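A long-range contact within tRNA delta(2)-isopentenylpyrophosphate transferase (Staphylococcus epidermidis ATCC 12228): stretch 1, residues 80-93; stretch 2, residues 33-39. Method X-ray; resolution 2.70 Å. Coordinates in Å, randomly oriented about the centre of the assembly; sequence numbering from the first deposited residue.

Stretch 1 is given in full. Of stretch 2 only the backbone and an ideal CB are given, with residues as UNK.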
# COMPACT_ATOMS: atom_id res chain seq x y z
N GLU A 80 12.30 11.15 -4.14
CA GLU A 80 11.85 11.94 -5.28
C GLU A 80 10.34 12.16 -5.13
O GLU A 80 9.85 13.28 -5.31
CB GLU A 80 12.19 11.21 -6.59
CG GLU A 80 11.79 11.95 -7.87
CD GLU A 80 12.25 13.40 -7.91
OE1 GLU A 80 11.94 14.08 -8.92
OE2 GLU A 80 12.92 13.87 -6.96
N PHE A 81 9.63 11.10 -4.77
CA PHE A 81 8.18 11.11 -4.56
C PHE A 81 7.82 12.04 -3.40
O PHE A 81 6.84 12.79 -3.47
CB PHE A 81 7.69 9.67 -4.29
CG PHE A 81 6.33 9.59 -3.64
CD1 PHE A 81 5.20 10.08 -4.29
CD2 PHE A 81 6.18 9.05 -2.37
CE1 PHE A 81 3.96 10.04 -3.68
CE2 PHE A 81 4.94 9.01 -1.75
CZ PHE A 81 3.83 9.51 -2.41
N LYS A 82 8.62 11.98 -2.34
CA LYS A 82 8.40 12.81 -1.15
C LYS A 82 8.54 14.30 -1.45
O LYS A 82 7.72 15.12 -1.02
CB LYS A 82 9.38 12.41 -0.04
CG LYS A 82 9.20 13.17 1.26
CD LYS A 82 10.26 12.79 2.27
CE LYS A 82 10.15 13.69 3.49
NZ LYS A 82 10.82 13.12 4.71
N LYS A 83 9.59 14.65 -2.18
CA LYS A 83 9.84 16.04 -2.53
C LYS A 83 8.66 16.62 -3.29
O LYS A 83 8.15 17.69 -2.94
CB LYS A 83 11.11 16.16 -3.37
CG LYS A 83 11.41 17.58 -3.79
CD LYS A 83 12.72 17.70 -4.55
CE LYS A 83 13.08 19.18 -4.75
NZ LYS A 83 14.38 19.39 -5.45
N ARG A 84 8.22 15.90 -4.33
CA ARG A 84 7.09 16.32 -5.19
C ARG A 84 5.74 16.25 -4.47
O ARG A 84 4.90 17.13 -4.63
CB ARG A 84 7.01 15.47 -6.46
CG ARG A 84 8.25 15.49 -7.30
CD ARG A 84 7.99 14.89 -8.68
NE ARG A 84 9.24 14.76 -9.43
CZ ARG A 84 9.42 15.19 -10.68
NH1 ARG A 84 8.43 15.78 -11.34
NH2 ARG A 84 10.61 15.03 -11.25
N ALA A 85 5.54 15.19 -3.69
CA ALA A 85 4.30 15.02 -2.96
C ALA A 85 4.12 16.11 -1.89
O ALA A 85 3.03 16.65 -1.76
CB ALA A 85 4.24 13.63 -2.34
N GLU A 86 5.17 16.44 -1.15
CA GLU A 86 5.06 17.47 -0.10
C GLU A 86 4.63 18.80 -0.68
O GLU A 86 3.86 19.53 -0.06
CB GLU A 86 6.39 17.67 0.65
CG GLU A 86 6.92 16.43 1.37
CD GLU A 86 8.19 16.69 2.18
OE1 GLU A 86 8.11 17.37 3.23
OE2 GLU A 86 9.28 16.23 1.76
N LYS A 87 5.13 19.14 -1.87
CA LYS A 87 4.76 20.40 -2.48
C LYS A 87 3.27 20.38 -2.85
O LYS A 87 2.54 21.30 -2.52
CB LYS A 87 5.63 20.67 -3.71
CG LYS A 87 7.12 20.80 -3.40
CD LYS A 87 7.97 20.78 -4.67
CE LYS A 87 9.48 20.82 -4.36
NZ LYS A 87 10.35 20.55 -5.56
N TYR A 88 2.83 19.31 -3.51
CA TYR A 88 1.43 19.18 -3.91
C TYR A 88 0.49 19.16 -2.69
O TYR A 88 -0.58 19.77 -2.70
CB TYR A 88 1.21 17.91 -4.75
CG TYR A 88 1.73 17.96 -6.18
CD1 TYR A 88 2.78 17.13 -6.60
CD2 TYR A 88 1.12 18.79 -7.14
CE1 TYR A 88 3.22 17.12 -7.93
CE2 TYR A 88 1.55 18.78 -8.48
CZ TYR A 88 2.60 17.94 -8.86
OH TYR A 88 3.03 17.92 -10.17
N ILE A 89 0.88 18.46 -1.64
CA ILE A 89 0.05 18.41 -0.46
C ILE A 89 -0.17 19.81 0.12
O ILE A 89 -1.22 20.09 0.69
CB ILE A 89 0.67 17.47 0.61
CG1 ILE A 89 0.71 16.03 0.08
CG2 ILE A 89 -0.13 17.55 1.90
CD1 ILE A 89 1.41 15.04 0.98
N LYS A 90 0.83 20.70 -0.01
CA LYS A 90 0.69 22.07 0.51
C LYS A 90 -0.15 22.90 -0.45
O LYS A 90 -1.06 23.62 -0.04
CB LYS A 90 2.06 22.74 0.70
CG LYS A 90 2.69 22.61 2.10
CD LYS A 90 4.05 23.36 2.25
CE LYS A 90 5.17 22.72 1.38
NZ LYS A 90 6.51 23.41 1.41
N ASP A 91 0.15 22.81 -1.74
CA ASP A 91 -0.59 23.57 -2.73
C ASP A 91 -2.07 23.23 -2.61
O ASP A 91 -2.91 24.12 -2.61
CB ASP A 91 -0.08 23.24 -4.13
CG ASP A 91 -0.70 24.12 -5.18
OD1 ASP A 91 -0.42 25.34 -5.17
OD2 ASP A 91 -1.46 23.59 -6.02
N ILE A 92 -2.38 21.94 -2.52
CA ILE A 92 -3.76 21.47 -2.39
C ILE A 92 -4.46 22.07 -1.16
O ILE A 92 -5.54 22.66 -1.27
CB ILE A 92 -3.81 19.90 -2.29
CG1 ILE A 92 -3.31 19.29 -3.60
CG2 ILE A 92 -5.23 19.42 -2.00
CD1 ILE A 92 -3.28 17.77 -3.60
N THR A 93 -3.85 21.92 0.02
CA THR A 93 -4.45 22.44 1.24
C THR A 93 -4.60 23.93 1.15
O THR A 93 -5.57 24.49 1.65
CB THR A 93 -3.57 22.19 2.49
OG1 THR A 93 -3.01 20.87 2.46
CG2 THR A 93 -4.42 22.36 3.74
N UNK A 33 -11.74 16.93 -2.96
CA UNK A 33 -10.31 16.87 -2.78
C UNK A 33 -9.64 16.54 -4.10
O UNK A 33 -10.29 16.51 -5.14
CB UNK A 33 -9.94 15.84 -1.71
N UNK A 34 -8.33 16.33 -4.05
CA UNK A 34 -7.57 15.99 -5.24
C UNK A 34 -6.63 14.87 -4.84
O UNK A 34 -6.16 14.81 -3.70
CB UNK A 34 -6.81 17.19 -5.80
N UNK A 35 -6.35 13.99 -5.79
CA UNK A 35 -5.53 12.83 -5.53
C UNK A 35 -4.10 12.91 -6.03
O UNK A 35 -3.85 13.41 -7.11
CB UNK A 35 -6.20 11.60 -6.15
N UNK A 36 -3.18 12.39 -5.23
CA UNK A 36 -1.78 12.34 -5.62
C UNK A 36 -1.44 10.85 -5.76
O UNK A 36 -1.51 10.11 -4.78
CB UNK A 36 -0.88 13.05 -4.61
N UNK A 37 -1.11 10.42 -6.97
CA UNK A 37 -0.77 9.02 -7.19
C UNK A 37 0.45 8.62 -6.36
O UNK A 37 1.49 9.28 -6.40
CB UNK A 37 -0.51 8.76 -8.68
N UNK A 38 0.32 7.54 -5.58
CA UNK A 38 1.42 7.07 -4.75
C UNK A 38 2.22 5.97 -5.43
O UNK A 38 3.27 5.54 -4.94
CB UNK A 38 0.89 6.57 -3.41
N UNK A 39 1.71 5.53 -6.58
CA UNK A 39 2.36 4.47 -7.35
C UNK A 39 3.67 4.95 -7.98
O UNK A 39 3.71 5.98 -8.64
CB UNK A 39 1.42 3.96 -8.44

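The frame is set by two nearly antiparallel elements: helix 80-93 and the strand that runs through positions 34 to 37 run at 175° between their N-to-C directions, with a closest axial approach of 9.6 Å. At that spacing side chains must fill the gap, and an extended strand sends alternate CA-to-CB bonds to the helix.

Position 33 has phi/psi of -114/-174, which most residues can adopt. Its ideal CB points sideways and finds nothing of stretch 1 within 5.5 Å, so the helix imposes little choice here. The deposited residue is Gly33, which brings no side chain to the contact.

At position 34 (phi/psi -136/148) CA-to-CB points toward the helix, and the ideal CB lies 4.2 Å from Ile92 CD1. The CA atoms of 34 and Ile92 are 7.3 Å apart. An aliphatic side chain would suit this neighbour, but so would a longer chain with a polar end, if it ran past the isoleucine and found a partner of its own. The deposited residue is Glu34, with chi1 m and chi2 t. Its OE1 comes 3.6 Å from Ile92 CG1, a packing contact rather than a polar one; that oxygen is hydrogen-bonded to a residue just outside the stretches.

Position 35, at -103/141, continues the strand with its CB directed away, and no atom of stretch 1 is within 5.5 Å of it. The helix therefore cannot discriminate among side chains, although the extended backbone is compatible with a beta-branched one. The residue is Ile35, which takes no part in the contact.

Position 36 faces the helix again. Its ideal CB is 5.3 Å from Tyr88 CB and 5.4 Å from Ile92 CD1, leaving room for further carbons, and the surroundings offered by Ala85, Tyr88, Ile89 and Ile92 are largely apolar. Leucine, isoleucine, methionine or perhaps valine would be reasonable. The deposited Ile36, chi1 m and chi2 t, has the largest covered area in stretch 2, 98 Å². Its CD1 gathers the helix contacts: 3.6 Å to Tyr88 CB, 3.7 Å to Ile89 CG1 and 3.8 Å to Ile92 CD1. The other branch places CG2 4.5 Å from Phe81 CE1, at the ring edge.

At position 37 (-61/127) CB turns sideways and has no stretch 1 atom within 5.5 Å, so a small or polar residue is as plausible as many others. Ser37 meets the helix through its backbone: its O is 3.8 Å from Phe81 CE1. Its side chain instead accepts a weak hydrogen bond, 3.5 Å from the backbone N of residue 39 to Ser37 OG.

Position 38 lies beyond the strand, at -95/-7, angles that do not demand glycine. Its ideal CB would be 4.3 Å from Phe81 CZ, a normal packing distance, so alanine or a residue with a short side chain would fit beside the ring as well as glycine. At Gly38 the main chain packs on the ring, CA 4.1 Å from Phe81 CE1.

Position 39 directs CB away from stretch 1, leaving polar residues acceptable. Asp39 makes no contact with the helix.

Stretch 2 (33-39) GEIISGD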
# COMPACT_ATOMS: atom_id res chain seq x y z
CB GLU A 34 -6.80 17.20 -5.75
CG GLU A 34 -7.68 18.42 -5.90
CD GLU A 34 -6.94 19.61 -6.47
OE1 GLU A 34 -5.73 19.76 -6.17
OE2 GLU A 34 -7.57 20.41 -7.22
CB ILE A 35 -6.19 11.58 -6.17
CG1 ILE A 35 -7.63 11.46 -5.68
CG2 ILE A 35 -5.42 10.33 -5.81
CD1 ILE A 35 -8.37 10.33 -6.26
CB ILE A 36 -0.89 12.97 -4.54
CG1 ILE A 36 -1.18 14.47 -4.43
CG2 ILE A 36 0.56 12.72 -4.86
CD1 ILE A 36 -0.49 15.14 -3.27
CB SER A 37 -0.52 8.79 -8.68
OG SER A 37 0.21 7.61 -8.90
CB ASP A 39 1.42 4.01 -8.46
CG ASP A 39 1.84 2.68 -9.05
OD1 ASP A 39 2.96 2.59 -9.58
OD2 ASP A 39 1.04 1.71 -8.98
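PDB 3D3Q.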